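Local structure of peptidase, M20/M25/M40 family (Staphylococcus aureus, 4EWT) at the interface of chains A and B and the interface of chains A and C. The protein is an amidohydrolase of the M20 peptidase family that binds two manganese ions and probably cleaves amide bonds of N-acylated substrates. Sequence-based numbering; all coordinates share one arbitrary frame. Chains: chain A/B/C, Peptidase, M20/M25/M40 family.

The deposited assembly of four copies, with two kinds of two-fold interface, illustrates how one short stretch of chain can serve two partners; the structure alone does not show whether it is the biological oligomer. Contact 1 belongs to the A–B interface, contacts 2 and 3 to A–C. Between centres of their C-alpha atoms, contacts 1 and 2 lie about 18 Å apart, 1 and 3 about 13 Å, and 2 and 3 about 10 Å. Helix 208-226 contributes to all three; contacts 2 and 3 share A:Arg225. B:Pro229 packs on chain A in contact 1, A:Pro229 on chain C in contact 3; by two-fold symmetry each copy could use this proline toward both neighbours.

Contact 1: the interface of chains A and B. Residues chain A 183, 232-234, 330; chain B 225, 229-230.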
loop_
_atom_site.group_PDB
_atom_site.type_symbol
_atom_site.label_atom_id
_atom_site.label_comp_id
_atom_site.label_asym_id
_atom_site.label_seq_id
_atom_site.Cartn_x
_atom_site.Cartn_y
_atom_site.Cartn_z
ATOM N N THR A 183 18.204 -11.257 -20.370
ATOM C CA THR A 183 16.792 -10.951 -20.197
ATOM C C THR A 183 16.248 -10.228 -21.411
ATOM O O THR A 183 16.976 -9.523 -22.093
ATOM C CB THR A 183 16.540 -10.040 -18.956
ATOM O OG1 THR A 183 17.229 -8.796 -19.126
ATOM C CG2 THR A 183 17.022 -10.694 -17.692
ATOM N N THR A 232 13.070 -15.019 -13.313
ATOM C CA THR A 232 13.862 -13.802 -13.205
ATOM C C THR A 232 13.103 -12.685 -13.917
ATOM O O THR A 232 12.978 -12.684 -15.146
ATOM C CB THR A 232 15.231 -14.068 -13.796
ATOM O OG1 THR A 232 15.829 -15.118 -13.033
ATOM C CG2 THR A 232 16.137 -12.837 -13.784
ATOM N N GLY A 233 12.555 -11.769 -13.120
ATOM C CA GLY A 233 11.734 -10.676 -13.620
ATOM C C GLY A 233 12.013 -9.389 -12.862
ATOM O O GLY A 233 12.407 -9.428 -11.687
ATOM N N VAL A 234 11.831 -8.252 -13.539
ATOM C CA VAL A 234 12.036 -6.942 -12.923
ATOM C C VAL A 234 10.954 -6.022 -13.442
ATOM O O VAL A 234 10.690 -5.995 -14.652
ATOM C CB VAL A 234 13.388 -6.262 -13.314
ATOM C CG1 VAL A 234 13.705 -5.068 -12.366
ATOM C CG2 VAL A 234 14.516 -7.224 -13.313
ATOM N N PRO A 330 22.247 -9.872 -16.429
ATOM C CA PRO A 330 21.146 -8.910 -16.310
ATOM C C PRO A 330 20.767 -8.078 -17.550
ATOM O O PRO A 330 19.565 -7.867 -17.770
ATOM C CB PRO A 330 21.580 -8.008 -15.135
ATOM C CG PRO A 330 22.612 -8.821 -14.387
ATOM C CD PRO A 330 23.335 -9.561 -15.480
ATOM N N ARG B 225 12.038 -5.645 -4.687
ATOM C CA ARG B 225 13.062 -4.569 -4.755
ATOM C C ARG B 225 14.398 -4.895 -4.062
ATOM O O ARG B 225 15.451 -4.399 -4.463
ATOM C CB ARG B 225 12.515 -3.230 -4.207
ATOM C CG ARG B 225 11.284 -2.583 -4.972
ATOM C CD ARG B 225 11.705 -1.789 -6.195
ATOM N NE ARG B 225 11.978 -2.662 -7.340
ATOM C CZ ARG B 225 12.374 -2.252 -8.536
ATOM N NH1 ARG B 225 12.573 -0.973 -8.768
ATOM N NH2 ARG B 225 12.579 -3.138 -9.510
ATOM N N PRO B 229 16.982 -9.689 -9.285
ATOM C CA PRO B 229 16.162 -10.546 -10.157
ATOM C C PRO B 229 16.743 -11.967 -10.288
ATOM O O PRO B 229 15.984 -12.928 -10.433
ATOM C CB PRO B 229 16.209 -9.846 -11.520
ATOM C CG PRO B 229 16.716 -8.500 -11.279
ATOM C CD PRO B 229 17.365 -8.423 -9.927
ATOM N N PHE B 230 18.071 -12.088 -10.207
ATOM C CA PHE B 230 18.764 -13.377 -10.339
ATOM C C PHE B 230 18.861 -14.195 -9.061
ATOM O O PHE B 230 19.322 -15.322 -9.091
ATOM C CB PHE B 230 20.140 -13.192 -11.005
ATOM C CG PHE B 230 20.030 -12.670 -12.393
ATOM C CD1 PHE B 230 20.040 -13.536 -13.470
ATOM C CD2 PHE B 230 19.820 -11.318 -12.620
ATOM C CE1 PHE B 230 19.892 -13.055 -14.758
ATOM C CE2 PHE B 230 19.663 -10.837 -13.897
ATOM C CZ PHE B 230 19.705 -11.726 -14.973
HETATM O O HOH W 1 16.363 -15.715 -10.540
#
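A:Val234, at the start of strand 233-242, meets B:Pro229 through its CG2 methyl, which presses on CG of the proline ring at 3.3 Å, closer than ordinary van der Waals packing. The next residue of the same chain B loop, B:Phe230, packs its ring against A:Thr232, A:Pro330 and A:Thr183. A:Thr232 caps one face of the phenyl group: its CG2 methyl stands over the middle of the ring, 3.8 Å from the centroid. A:Pro330 comes in at the CE2–CZ side, with its CA 3.4 Å from B:Phe230 CE2, and the CG2 methyl of A:Thr183 adds a looser touch near CZ. A:Thr232 has its methyl anti to the backbone N and its hydroxyl beside that N (chi1 -61°), which divides its labour: the methyl serves the ring, while OG1 faces the backbone carbonyl of B:Pro229. The direct hydrogen bond there is weak, but water 1 bridges the pair, 2.6 Å from A:Thr232 OG1 and 2.8 Å from B:Pro229 O. Farther along, the guanidinium group of B:Arg225 meets A:Val234 edge-on, NH2 lying 3.6 Å from CG1. This loop-to-strand patch of the two-fold A–B interface probably helps hold the chains together in the deposited assembly. In the second shell, a bond within chain A links two residues that touch the ring: A:Thr183 OG1 donates to the backbone O of A:Pro330 at 2.9 Å, the donor lying 35° off the carbonyl plane.

Contact 2: the interface of chains A and C. Residues chain A 218, 221, 225; chain C 210, 285.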
loop_
_atom_site.group_PDB
_atom_site.type_symbol
_atom_site.label_atom_id
_atom_site.label_comp_id
_atom_site.label_asym_id
_atom_site.label_seq_id
_atom_site.Cartn_x
_atom_site.Cartn_y
_atom_site.Cartn_z
ATOM N N ALA A 218 0.756 -1.706 -5.315
ATOM C CA ALA A 218 0.167 -2.951 -5.822
ATOM C C ALA A 218 1.052 -3.641 -6.879
ATOM O O ALA A 218 1.072 -4.871 -6.995
ATOM C CB ALA A 218 -1.241 -2.682 -6.380
ATOM N N THR A 221 3.523 -6.694 -6.285
ATOM C CA THR A 221 3.058 -8.076 -6.254
ATOM C C THR A 221 3.300 -8.830 -7.543
ATOM O O THR A 221 3.269 -10.054 -7.536
ATOM C CB THR A 221 1.564 -8.215 -5.899
ATOM O OG1 THR A 221 0.775 -7.478 -6.852
ATOM C CG2 THR A 221 1.291 -7.731 -4.473
ATOM N N ARG A 225 4.687 -12.007 -6.059
ATOM C CA ARG A 225 3.619 -12.971 -5.964
ATOM C C ARG A 225 3.358 -13.725 -7.278
ATOM O O ARG A 225 3.229 -14.900 -7.284
ATOM C CB ARG A 225 2.352 -12.364 -5.366
ATOM C CG ARG A 225 2.441 -11.840 -3.996
ATOM C CD ARG A 225 2.335 -12.912 -2.999
ATOM N NE ARG A 225 3.577 -13.573 -2.755
ATOM C CZ ARG A 225 3.758 -14.609 -1.967
ATOM N NH1 ARG A 225 2.779 -15.166 -1.340
ATOM N NH2 ARG A 225 4.928 -15.103 -1.834
ATOM N N VAL C 210 -2.761 -11.055 1.135
ATOM C CA VAL C 210 -2.207 -9.945 0.387
ATOM C C VAL C 210 -3.312 -9.048 -0.230
ATOM O O VAL C 210 -3.297 -7.819 -0.073
ATOM C CB VAL C 210 -1.201 -10.450 -0.677
ATOM C CG1 VAL C 210 -0.956 -9.366 -1.792
ATOM C CG2 VAL C 210 0.127 -10.841 0.010
ATOM N N TYR C 285 -6.890 -7.831 -8.390
ATOM C CA TYR C 285 -6.174 -9.013 -7.881
ATOM C C TYR C 285 -6.741 -10.336 -8.341
ATOM O O TYR C 285 -6.159 -11.375 -8.047
ATOM C CB TYR C 285 -6.092 -8.988 -6.366
ATOM C CG TYR C 285 -5.201 -7.901 -5.873
ATOM C CD1 TYR C 285 -3.846 -8.132 -5.722
ATOM C CD2 TYR C 285 -5.704 -6.644 -5.554
ATOM C CE1 TYR C 285 -3.002 -7.149 -5.272
ATOM C CE2 TYR C 285 -4.855 -5.637 -5.106
ATOM C CZ TYR C 285 -3.500 -5.907 -4.975
ATOM O OH TYR C 285 -2.609 -4.970 -4.519
#
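A:Thr221 and C:Val210 bring together the same helix, 208-226, of two chains, a late turn of one meeting the first turn of the other. This helix-to-helix patch is part of the two-fold A–C interface, which repeats the pairing with the roles exchanged, and it probably contributes to the pairing of the chains in the deposited assembly. The side chains slide past each other in opposite directions, and methyl touches methyl: A:Thr221 CG2 lies 3.9 Å from C:Val210 CG1, an ordinary packing distance. In C:Val210 the touching methyl is the one anti to the backbone N (chi1 161°). The other, CG2, is turned toward A:Arg225, whose aliphatic CD lies 4.3 Å away and gives a marginal contact. C:Tyr285, the last residue of helix 264-285, supplies the second main point of packing. Its phenol reaches toward the chain A helix with the hydroxyl leading, OH standing 3.3 Å from the methyl CB of A:Ala218. The small alanine side chain thus receives the end of a long aromatic one. The tyrosine also crosses A:Thr221 at about a right angle, its CE1 being 4.1 Å from the threonine OG1. A bond within its own helix helps set the threonine rotation. With chi1 at 58°, OG1 turns back along the helix while CG2 points toward C:Val210. There OG1 donates a short hydrogen bond of 2.6 Å to the backbone O of A:Ala218, with a C=O···OG1 angle of 169°.

Contact 3: the interface of chains A and C. Residues chain A 225-229; chain C 200, 202-203.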
loop_
_atom_site.group_PDB
_atom_site.type_symbol
_atom_site.label_atom_id
_atom_site.label_comp_id
_atom_site.label_asym_id
_atom_site.label_seq_id
_atom_site.Cartn_x
_atom_site.Cartn_y
_atom_site.Cartn_z
ATOM N N ARG A 225 4.687 -12.007 -6.059
ATOM C CA ARG A 225 3.619 -12.971 -5.964
ATOM C C ARG A 225 3.358 -13.725 -7.278
ATOM O O ARG A 225 3.229 -14.900 -7.284
ATOM C CB ARG A 225 2.352 -12.364 -5.366
ATOM C CG ARG A 225 2.441 -11.840 -3.996
ATOM C CD ARG A 225 2.335 -12.912 -2.999
ATOM N NE ARG A 225 3.577 -13.573 -2.755
ATOM C CZ ARG A 225 3.758 -14.609 -1.967
ATOM N NH1 ARG A 225 2.779 -15.166 -1.340
ATOM N NH2 ARG A 225 4.928 -15.103 -1.834
ATOM N N ARG A 226 3.327 -13.004 -8.373
ATOM C CA ARG A 226 2.851 -13.545 -9.656
ATOM C C ARG A 226 3.905 -14.353 -10.419
ATOM O O ARG A 226 3.568 -15.184 -11.273
ATOM C CB ARG A 226 2.342 -12.404 -10.540
ATOM C CG ARG A 226 1.136 -11.685 -9.957
ATOM C CD ARG A 226 0.005 -12.660 -9.699
ATOM N NE ARG A 226 -1.270 -11.973 -9.512
ATOM C CZ ARG A 226 -2.235 -12.399 -8.706
ATOM N NH1 ARG A 226 -2.048 -13.494 -7.986
ATOM N NH2 ARG A 226 -3.373 -11.717 -8.611
ATOM N N LEU A 227 5.175 -14.093 -10.132
ATOM C CA LEU A 227 6.258 -14.847 -10.738
ATOM C C LEU A 227 6.715 -15.934 -9.788
ATOM O O LEU A 227 6.680 -15.765 -8.570
ATOM C CB LEU A 227 7.457 -13.948 -11.081
ATOM C CG LEU A 227 7.248 -12.824 -12.087
ATOM C CD1 LEU A 227 8.570 -12.080 -12.303
ATOM C CD2 LEU A 227 6.695 -13.372 -13.414
ATOM N N SER A 228 7.125 -17.060 -10.352
ATOM C CA SER A 228 7.796 -18.074 -9.574
ATOM C C SER A 228 9.094 -17.517 -8.991
ATOM O O SER A 228 9.784 -16.723 -9.629
ATOM C CB SER A 228 8.135 -19.271 -10.444
ATOM O OG SER A 228 9.011 -20.127 -9.745
ATOM N N PRO A 229 9.449 -17.964 -7.781
ATOM C CA PRO A 229 10.758 -17.598 -7.217
ATOM C C PRO A 229 11.937 -17.997 -8.114
ATOM O O PRO A 229 13.006 -17.387 -8.033
ATOM C CB PRO A 229 10.809 -18.362 -5.888
ATOM C CG PRO A 229 9.574 -19.214 -5.848
ATOM C CD PRO A 229 8.589 -18.657 -6.808
ATOM N N SER C 200 5.615 -21.780 -0.927
ATOM C CA SER C 200 6.798 -21.489 -1.737
ATOM C C SER C 200 6.562 -21.439 -3.248
ATOM O O SER C 200 7.513 -21.249 -4.015
ATOM C CB SER C 200 7.901 -22.501 -1.452
ATOM O OG SER C 200 7.624 -23.692 -2.160
ATOM N N PRO C 202 4.189 -19.118 -4.910
ATOM C CA PRO C 202 3.170 -18.060 -4.970
ATOM C C PRO C 202 2.506 -17.920 -6.336
ATOM O O PRO C 202 1.303 -17.572 -6.434
ATOM C CB PRO C 202 3.955 -16.771 -4.642
ATOM C CG PRO C 202 5.427 -17.111 -4.867
ATOM C CD PRO C 202 5.532 -18.593 -4.578
ATOM N N HIS C 203 3.285 -18.182 -7.384
ATOM C CA HIS C 203 2.809 -18.057 -8.761
ATOM C C HIS C 203 1.653 -19.019 -9.099
ATOM O O HIS C 203 0.926 -18.783 -10.078
ATOM C CB HIS C 203 3.975 -18.231 -9.762
ATOM C CG HIS C 203 4.583 -19.601 -9.754
ATOM N ND1 HIS C 203 5.230 -20.118 -8.651
ATOM C CD2 HIS C 203 4.639 -20.561 -10.711
ATOM C CE1 HIS C 203 5.643 -21.345 -8.925
ATOM N NE2 HIS C 203 5.302 -21.633 -10.170
HETATM O O HOH W 2 0.106 -15.147 -7.445
#
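A:Arg225 and C:Pro202 show how a charged group can pack by its flat face. The methylene CB of the proline sits over the centre of the guanidinium plane, 3.4 Å from CZ of A:Arg225, and the two side chains cross at about a right angle. Bends at chi2 (-81°) and chi3 (83°) fold the arginine chain round to present this face. A second face contact lies nearby: CB of A:Ser228 stands over the imidazole of C:His203, 3.4 Å from the ring centroid. The histidine CG lies between its own backbone N and carbonyl carbon (chi1 65°), placing the ring against the chain A loop. Apolar packing continues at A:Pro229, whose CD meets CD of C:Pro202 at 3.8 Å as the two rings reach toward each other. A carbonyl-to-carbon contact is made separately, the backbone O of C:Ser200 approaching CG of A:Pro229 at 3.4 Å. Polar linkage runs through water 2, which lies in the guanidinium plane of A:Arg226, at its edge. It is 2.8 Å from NH1 of that arginine and 2.9 Å from the backbone O of C:Pro202, with a weaker link to the backbone O of A:Arg225. Together these contacts fit the end of helix 208-226 and the loop beyond it against the 3-10 helix 202-204 of the partner, and they probably help hold chains A and C together as a two-fold pair in the assembly.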